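Local atomic coordinates of uncharacterized protein (Sulfolobus tokodaii, PDB entry 2PD2), a protein that is of unknown function but belongs to the DsrE/DsrF-like family, small alpha/beta proteins whose relatives include sulfur-handling subunits, and assembles from three copies of its chain. Residues K8-V13 against A40-L45; E33-Q38 against G93-K98. One frame throughout, in Å; residues are numbered along the deposited sequence.

Contact 1. Residues K8-V13 against A40-L45; sequences KDFDKV and AIKALL
Phe10 reaches from the turn after strand 2-7 and lies against the 3-10 turn of residues 40-44. Its CB sits near the backbone N of Ala40, and with CG anti to its own backbone N (chi1 -179°) the ring is carried to Lys42 and Ala43. Phe10 CG lies 3.8 Å from Lys42 CE, which rests over one ring face, offset toward the rim, as a CH-pi contact. On one flank CD2 approaches Lys42 NZ, an off-centre cation-pi pair with NZ 4.5 Å from the Phe10 ring centroid; on the other, CD1 and CE1 touch Lys42 CB, and Phe10 CE1 brings the ring edge 3.9 Å from Ala43 N. The lysine chain, bent at chi3 (-67°), crosses the phenylalanine at about a right angle. Val13 CG1 packs 3.7 Å from Ala43 CB, and Val13 CG2 meets both alanine methyls. A single backbone bond ties the segments: Ala40 N donates to Lys8 O at 3.2 Å, bent to 142° and from above the carbonyl plane. Ser39 OG adds a hydrogen bond from Phe10 N. Loops after the C-terminal ends of adjacent parallel strands 2-7 and 31-36 are joined, at an edge where alpha/beta folds commonly place functional sites.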
ATOM      1  N   LYS A   8      -6.070  -1.004   6.242  1.00 15.95           N
ATOM      2  CA  LYS A   8      -6.971  -2.112   5.931  1.00 17.03           C
ATOM      3  C   LYS A   8      -6.783  -3.377   6.764  1.00 18.76           C
ATOM      4  O   LYS A   8      -7.699  -4.193   6.872  1.00 18.48           O
ATOM      5  CB  LYS A   8      -6.844  -2.475   4.447  1.00 17.01           C
ATOM      6  CG  LYS A   8      -5.412  -2.776   3.996  1.00 25.44           C
ATOM      7  CD  LYS A   8      -5.359  -3.262   2.542  1.00 27.16           C
ATOM      8  CE  LYS A   8      -3.925  -3.378   2.015  1.00 30.63           C
ATOM      9  NZ  LYS A   8      -3.304  -2.051   1.674  1.00 31.33           N
ATOM     10  N   ASP A   9      -5.604  -3.543   7.353  1.00 17.27           N
ATOM     11  CA  ASP A   9      -5.316  -4.738   8.136  1.00 19.54           C
ATOM     12  C   ASP A   9      -5.430  -4.492   9.635  1.00 20.14           C
ATOM     13  O   ASP A   9      -4.659  -3.721  10.213  1.00 17.98           O
ATOM     14  CB  ASP A   9      -3.917  -5.259   7.788  1.00 23.51           C
ATOM     15  CG  ASP A   9      -3.771  -5.594   6.308  1.00 28.38           C
ATOM     16  OD1 ASP A   9      -4.577  -6.403   5.800  1.00 28.97           O
ATOM     17  OD2 ASP A   9      -2.853  -5.049   5.652  1.00 36.62           O
ATOM     18  N   PHE A  10      -6.393  -5.156  10.266  1.00 15.89           N
ATOM     19  CA  PHE A  10      -6.601  -4.993  11.703  1.00 16.87           C
ATOM     20  C   PHE A  10      -5.347  -5.263  12.535  1.00 19.12           C
ATOM     21  O   PHE A  10      -5.061  -4.530  13.481  1.00 19.31           O
ATOM     22  CB  PHE A  10      -7.736  -5.903  12.194  1.00 16.08           C
ATOM     23  CG  PHE A  10      -8.028  -5.759  13.663  1.00 17.85           C
ATOM     24  CD1 PHE A  10      -8.543  -4.570  14.166  1.00 16.74           C
ATOM     25  CD2 PHE A  10      -7.769  -6.804  14.546  1.00 24.90           C
ATOM     26  CE1 PHE A  10      -8.800  -4.417  15.530  1.00 22.16           C
ATOM     27  CE2 PHE A  10      -8.021  -6.665  15.914  1.00 25.76           C
ATOM     28  CZ  PHE A  10      -8.537  -5.467  16.406  1.00 24.04           C
ATOM     29  N   ASP A  11      -4.596  -6.304  12.185  1.00 18.46           N
ATOM     30  CA  ASP A  11      -3.403  -6.638  12.948  1.00 26.05           C
ATOM     31  C   ASP A  11      -2.286  -5.606  12.849  1.00 25.16           C
ATOM     32  O   ASP A  11      -1.314  -5.675  13.596  1.00 26.77           O
ATOM     33  CB  ASP A  11      -2.871  -8.021  12.545  1.00 30.57           C
ATOM     34  CG  ASP A  11      -2.553  -8.127  11.065  1.00 41.42           C
ATOM     35  OD1 ASP A  11      -1.990  -9.167  10.663  1.00 45.37           O
ATOM     36  OD2 ASP A  11      -2.867  -7.188  10.301  1.00 46.21           O
ATOM     37  N   LYS A  12      -2.429  -4.642  11.944  1.00 24.81           N
ATOM     38  CA  LYS A  12      -1.409  -3.613  11.776  1.00 21.33           C
ATOM     39  C   LYS A  12      -1.890  -2.231  12.196  1.00 19.12           C
ATOM     40  O   LYS A  12      -1.181  -1.240  12.005  1.00 18.64           O
ATOM     41  CB  LYS A  12      -0.933  -3.573  10.320  1.00 24.95           C
ATOM     42  CG  LYS A  12      -0.282  -4.872   9.859  1.00 36.22           C
ATOM     43  CD  LYS A  12       0.119  -4.824   8.391  1.00 45.56           C
ATOM     44  CE  LYS A  12       0.725  -6.157   7.949  1.00 52.90           C
ATOM     45  NZ  LYS A  12       1.110  -6.167   6.509  1.00 55.12           N
ATOM     46  N   VAL A  13      -3.086  -2.158  12.773  1.00 16.63           N
ATOM     47  CA  VAL A  13      -3.630  -0.877  13.204  1.00 17.13           C
ATOM     48  C   VAL A  13      -2.758  -0.149  14.224  1.00 19.28           C
ATOM     49  O   VAL A  13      -2.509   1.046  14.088  1.00 20.19           O
ATOM     50  CB  VAL A  13      -5.053  -1.033  13.775  1.00 18.07           C
ATOM     51  CG1 VAL A  13      -5.488   0.260  14.459  1.00 19.66           C
ATOM     52  CG2 VAL A  13      -6.020  -1.365  12.641  1.00 16.98           C
ATOM     53  N   ALA A  40      -9.688  -3.696   9.307  1.00 15.76           N
ATOM     54  CA  ALA A  40      -9.262  -2.592  10.155  1.00 14.57           C
ATOM     55  C   ALA A  40     -10.445  -1.816  10.749  1.00 13.88           C
ATOM     56  O   ALA A  40     -10.295  -1.115  11.748  1.00 16.51           O
ATOM     57  CB  ALA A  40      -8.334  -1.650   9.366  1.00 13.11           C
ATOM     58  N   ILE A  41     -11.623  -1.950  10.148  1.00 16.66           N
ATOM     59  CA  ILE A  41     -12.800  -1.240  10.650  1.00 16.32           C
ATOM     60  C   ILE A  41     -13.056  -1.569  12.129  1.00 20.58           C
ATOM     61  O   ILE A  41     -13.608  -0.756  12.875  1.00 19.18           O
ATOM     62  CB  ILE A  41     -14.072  -1.605   9.832  1.00 21.87           C
ATOM     63  CG1 ILE A  41     -15.231  -0.683  10.209  1.00 22.19           C
ATOM     64  CG2 ILE A  41     -14.476  -3.053  10.105  1.00 21.33           C
ATOM     65  CD1 ILE A  41     -15.025   0.757   9.781  1.00 25.89           C
ATOM     66  N   LYS A  42     -12.641  -2.757  12.555  1.00 18.28           N
ATOM     67  CA  LYS A  42     -12.858  -3.168  13.935  1.00 20.06           C
ATOM     68  C   LYS A  42     -12.176  -2.249  14.938  1.00 21.74           C
ATOM     69  O   LYS A  42     -12.565  -2.196  16.104  1.00 20.54           O
ATOM     70  CB  LYS A  42     -12.394  -4.611  14.139  1.00 22.76           C
ATOM     71  CG  LYS A  42     -13.247  -5.626  13.394  1.00 20.13           C
ATOM     72  CD  LYS A  42     -12.798  -7.054  13.660  1.00 26.13           C
ATOM     73  CE  LYS A  42     -11.428  -7.341  13.072  1.00 25.40           C
ATOM     74  NZ  LYS A  42     -10.993  -8.736  13.394  1.00 26.13           N
ATOM     75  N   ALA A  43     -11.168  -1.511  14.484  1.00 20.97           N
ATOM     76  CA  ALA A  43     -10.465  -0.606  15.372  1.00 16.74           C
ATOM     77  C   ALA A  43     -11.340   0.574  15.774  1.00 18.72           C
ATOM     78  O   ALA A  43     -11.016   1.285  16.723  1.00 18.32           O
ATOM     79  CB  ALA A  43      -9.175  -0.102  14.714  1.00 19.56           C
ATOM     80  N   LEU A  44     -12.449   0.786  15.067  1.00 16.29           N
ATOM     81  CA  LEU A  44     -13.336   1.903  15.396  1.00 17.54           C
ATOM     82  C   LEU A  44     -14.459   1.518  16.362  1.00 20.36           C
ATOM     83  O   LEU A  44     -15.369   2.307  16.609  1.00 21.26           O
ATOM     84  CB  LEU A  44     -13.945   2.509  14.119  1.00 12.63           C
ATOM     85  CG  LEU A  44     -12.943   3.006  13.073  1.00 13.85           C
ATOM     86  CD1 LEU A  44     -13.684   3.648  11.915  1.00 18.36           C
ATOM     87  CD2 LEU A  44     -11.985   4.000  13.707  1.00 13.47           C
ATOM     88  N   LEU A  45     -14.402   0.306  16.897  1.00 22.48           N
ATOM     89  CA  LEU A  45     -15.416  -0.141  17.845  1.00 23.79           C
ATOM     90  C   LEU A  45     -15.238   0.589  19.177  1.00 22.48           C
ATOM     91  O   LEU A  45     -14.126   0.974  19.537  1.00 18.95           O
ATOM     92  CB  LEU A  45     -15.312  -1.654  18.052  1.00 23.22           C
ATOM     93  CG  LEU A  45     -15.900  -2.486  16.910  1.00 22.48           C
ATOM     94  CD1 LEU A  45     -15.493  -3.941  17.040  1.00 24.41           C
ATOM     95  CD2 LEU A  45     -17.410  -2.344  16.927  1.00 23.27           C
TER

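Contact 2. Residues E33-Q38 against G93-K98; sequences EVVLHQ and GEIVRK
Strand 31-36 directs Glu33 and Val35 toward helix 91-100, and His37, just past its end, points the same way; their partners are Glu94, Ile95 and Lys98. The short segments run nearly antiparallel, at 150°, with their axes 9.4 Å apart at closest approach. The tight, apolar part centres on Val35. Val35 CB lies 3.9 Å from Ile95 CG1, while Val35 CG1 touches both CG1 and CD1 of the isoleucine, and Val35 CG2 leans on the aliphatic CG of Glu94. Ile95 CG1 stands anti to its carbonyl carbon (chi1 -71°) and the chain then continues extended, so that CD1 ends 4.0 Å from His37 NE2, the two side chains crossing at about a right angle. That nitrogen is also hydrogen-bonded to Gln6.

The other end is polar and water-linked. Glu33, extended beyond CG, brings its OE2 to 2.5 Å from Glu94 OE2, the carboxylate planes 31° apart; so short an approach suggests that one acid is probably protonated. Glu94, bent at chi2, curls its carboxylate back to this meeting. Lys98 folds at chi2 and chi3, laying CE 3.6 Å from Glu33 OE1 but leaving its NZ 4.2 Å from Glu33 OE1, too far for a salt bridge. A water fills this step, donating to Glu33 OE1 and accepting from Lys98 NZ, which also forms a salt bridge with Glu101. An alanine in place of Glu33 would remove the carboxylate and would probably lose both the close acid pairing and the water link to Lys98.

The helix thereby packs on one face of the parallel sheet, over strand 31-36, which lies between strands 2-7 and 63-67; Ile95 and Lys98 also touch strand 2-7.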
ATOM      1  N   GLU A  33      -6.904  12.749   6.563  1.00 17.23           N
ATOM      2  CA  GLU A  33      -8.134  11.969   6.602  1.00 17.03           C
ATOM      3  C   GLU A  33      -7.705  10.506   6.609  1.00 17.11           C
ATOM      4  O   GLU A  33      -6.972  10.061   5.728  1.00 18.50           O
ATOM      5  CB  GLU A  33      -9.020  12.202   5.374  1.00 17.79           C
ATOM      6  CG  GLU A  33     -10.245  11.282   5.386  1.00 15.57           C
ATOM      7  CD  GLU A  33     -11.146  11.450   4.171  1.00 18.15           C
ATOM      8  OE1 GLU A  33     -11.253  12.577   3.650  1.00 15.56           O
ATOM      9  OE2 GLU A  33     -11.768  10.454   3.750  1.00 20.59           O
ATOM     10  N   VAL A  34      -8.148   9.763   7.608  1.00 15.30           N
ATOM     11  CA  VAL A  34      -7.787   8.360   7.697  1.00 15.97           C
ATOM     12  C   VAL A  34      -8.999   7.502   7.385  1.00 15.34           C
ATOM     13  O   VAL A  34     -10.031   7.604   8.051  1.00 16.39           O
ATOM     14  CB  VAL A  34      -7.275   7.995   9.098  1.00 18.01           C
ATOM     15  CG1 VAL A  34      -6.795   6.547   9.104  1.00 14.93           C
ATOM     16  CG2 VAL A  34      -6.147   8.938   9.506  1.00 17.34           C
ATOM     17  N   VAL A  35      -8.862   6.654   6.376  1.00 14.98           N
ATOM     18  CA  VAL A  35      -9.938   5.761   5.957  1.00 13.37           C
ATOM     19  C   VAL A  35      -9.639   4.314   6.354  1.00 17.79           C
ATOM     20  O   VAL A  35      -8.667   3.720   5.877  1.00 14.53           O
ATOM     21  CB  VAL A  35     -10.122   5.804   4.424  1.00 15.09           C
ATOM     22  CG1 VAL A  35     -11.193   4.790   3.993  1.00 14.90           C
ATOM     23  CG2 VAL A  35     -10.493   7.213   3.982  1.00 14.52           C
ATOM     24  N   LEU A  36     -10.472   3.747   7.223  1.00 15.79           N
ATOM     25  CA  LEU A  36     -10.278   2.360   7.630  1.00 16.60           C
ATOM     26  C   LEU A  36     -11.299   1.448   6.956  1.00 17.49           C
ATOM     27  O   LEU A  36     -12.504   1.716   6.996  1.00 13.56           O
ATOM     28  CB  LEU A  36     -10.369   2.219   9.152  1.00 16.91           C
ATOM     29  CG  LEU A  36      -9.334   3.009   9.970  1.00 14.43           C
ATOM     30  CD1 LEU A  36      -9.806   4.452  10.147  1.00 16.50           C
ATOM     31  CD2 LEU A  36      -9.153   2.363  11.328  1.00 17.04           C
ATOM     32  N   HIS A  37     -10.809   0.389   6.310  1.00 14.57           N
ATOM     33  CA  HIS A  37     -11.687  -0.564   5.657  1.00 17.09           C
ATOM     34  C   HIS A  37     -11.206  -1.995   5.844  1.00 16.66           C
ATOM     35  O   HIS A  37     -10.189  -2.240   6.509  1.00 15.84           O
ATOM     36  CB  HIS A  37     -11.893  -0.220   4.168  1.00 16.37           C
ATOM     37  CG  HIS A  37     -10.662  -0.331   3.321  1.00 18.68           C
ATOM     38  ND1 HIS A  37     -10.568  -1.215   2.269  1.00 19.20           N
ATOM     39  CD2 HIS A  37      -9.506   0.377   3.322  1.00 18.94           C
ATOM     40  CE1 HIS A  37      -9.408  -1.050   1.657  1.00 19.91           C
ATOM     41  NE2 HIS A  37      -8.748  -0.087   2.274  1.00 18.16           N
ATOM     42  N   GLN A  38     -11.937  -2.940   5.263  1.00 12.16           N
ATOM     43  CA  GLN A  38     -11.634  -4.356   5.443  1.00 15.88           C
ATOM     44  C   GLN A  38     -11.640  -4.617   6.960  1.00 16.46           C
ATOM     45  O   GLN A  38     -12.413  -4.000   7.684  1.00 16.75           O
ATOM     46  CB  GLN A  38     -10.282  -4.734   4.833  1.00 15.81           C
ATOM     47  CG  GLN A  38     -10.224  -4.612   3.312  1.00 16.99           C
ATOM     48  CD  GLN A  38      -9.020  -5.328   2.711  1.00 20.70           C
ATOM     49  OE1 GLN A  38      -8.099  -5.729   3.426  1.00 19.27           O
ATOM     50  NE2 GLN A  38      -9.024  -5.489   1.388  1.00 13.80           N
ATOM     51  N   GLY A  93     -13.643   3.692  -2.449  1.00 17.03           N
ATOM     52  CA  GLY A  93     -14.166   4.750  -3.297  1.00 16.62           C
ATOM     53  C   GLY A  93     -13.736   6.112  -2.767  1.00 21.09           C
ATOM     54  O   GLY A  93     -13.426   7.024  -3.534  1.00 17.37           O
ATOM     55  N   GLU A  94     -13.722   6.250  -1.444  1.00 20.23           N
ATOM     56  CA  GLU A  94     -13.313   7.495  -0.799  1.00 18.24           C
ATOM     57  C   GLU A  94     -11.825   7.749  -1.061  1.00 16.90           C
ATOM     58  O   GLU A  94     -11.418   8.860  -1.412  1.00 19.09           O
ATOM     59  CB  GLU A  94     -13.566   7.403   0.711  1.00 19.04           C
ATOM     60  CG  GLU A  94     -13.039   8.584   1.527  1.00 19.97           C
ATOM     61  CD  GLU A  94     -13.840   9.860   1.324  1.00 22.00           C
ATOM     62  OE1 GLU A  94     -14.730   9.877   0.451  1.00 23.27           O
ATOM     63  OE2 GLU A  94     -13.576  10.852   2.039  1.00 22.28           O
ATOM     64  N   ILE A  95     -11.018   6.708  -0.887  1.00 14.61           N
ATOM     65  CA  ILE A  95      -9.577   6.803  -1.093  1.00 16.89           C
ATOM     66  C   ILE A  95      -9.278   7.262  -2.520  1.00 17.10           C
ATOM     67  O   ILE A  95      -8.464   8.161  -2.742  1.00 16.22           O
ATOM     68  CB  ILE A  95      -8.908   5.432  -0.799  1.00 17.65           C
ATOM     69  CG1 ILE A  95      -8.954   5.157   0.714  1.00 15.33           C
ATOM     70  CG2 ILE A  95      -7.476   5.415  -1.308  1.00 14.08           C
ATOM     71  CD1 ILE A  95      -8.583   3.727   1.111  1.00 14.54           C
ATOM     72  N   VAL A  96      -9.961   6.662  -3.488  1.00 16.70           N
ATOM     73  CA  VAL A  96      -9.760   7.038  -4.881  1.00 15.60           C
ATOM     74  C   VAL A  96     -10.245   8.469  -5.147  1.00 16.99           C
ATOM     75  O   VAL A  96      -9.551   9.255  -5.789  1.00 15.86           O
ATOM     76  CB  VAL A  96     -10.479   6.037  -5.826  1.00 18.08           C
ATOM     77  CG1 VAL A  96     -10.530   6.591  -7.243  1.00 21.93           C
ATOM     78  CG2 VAL A  96      -9.732   4.686  -5.811  1.00 13.37           C
ATOM     79  N   ARG A  97     -11.432   8.811  -4.651  1.00 17.99           N
ATOM     80  CA  ARG A  97     -11.968  10.156  -4.868  1.00 20.37           C
ATOM     81  C   ARG A  97     -11.097  11.250  -4.253  1.00 22.60           C
ATOM     82  O   ARG A  97     -10.847  12.269  -4.890  1.00 21.09           O
ATOM     83  CB  ARG A  97     -13.403  10.272  -4.330  1.00 20.22           C
ATOM     84  CG  ARG A  97     -14.468   9.745  -5.285  1.00 26.41           C
ATOM     85  CD  ARG A  97     -15.876  10.057  -4.788  1.00 26.44           C
ATOM     86  NE  ARG A  97     -16.253   9.225  -3.651  1.00 29.96           N
ATOM     87  CZ  ARG A  97     -16.808   8.020  -3.759  1.00 33.30           C
ATOM     88  NH1 ARG A  97     -17.057   7.510  -4.958  1.00 29.39           N
ATOM     89  NH2 ARG A  97     -17.109   7.323  -2.671  1.00 34.59           N
ATOM     90  N   LYS A  98     -10.636  11.053  -3.017  1.00 19.10           N
ATOM     91  CA  LYS A  98      -9.792  12.062  -2.391  1.00 19.21           C
ATOM     92  C   LYS A  98      -8.529  12.254  -3.226  1.00 18.54           C
ATOM     93  O   LYS A  98      -8.076  13.380  -3.417  1.00 16.03           O
ATOM     94  CB  LYS A  98      -9.416  11.671  -0.950  1.00 17.67           C
ATOM     95  CG  LYS A  98     -10.609  11.495  -0.005  1.00 18.70           C
ATOM     96  CD  LYS A  98     -11.591  12.670  -0.049  1.00 17.68           C
ATOM     97  CE  LYS A  98     -10.965  13.989   0.375  1.00 19.39           C
ATOM     98  NZ  LYS A  98     -11.972  15.097   0.346  1.00 23.42           N
TER
HETATM   99  O   HOH W   1     -13.233  14.385   2.970  1.00 25.63           O

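Along the chain the segments alternate: 8-13, 33-38, 40-45, then 93-98, so the two contacts cross within one alpha/beta fold built on a parallel sheet. Their centres are about 14 Å apart. Strand 31-36 is common ground, since contact 2 uses residues 33-36 of it and the two residues after, and contact 1 the following loop. Contact 2 fastens helix 91-100 to a sheet face, whereas contact 1 ties loops beyond the strand ends. They meet directly where Lys8 CB packs 3.7 Å from His37 NE2 and Leu44 CD2 lies against Leu36 CD2. Both reach the second subunit, through Lys8 and Asp9 and through Arg97 and Gln38, coupling the fold of one chain to the three-chain assembly.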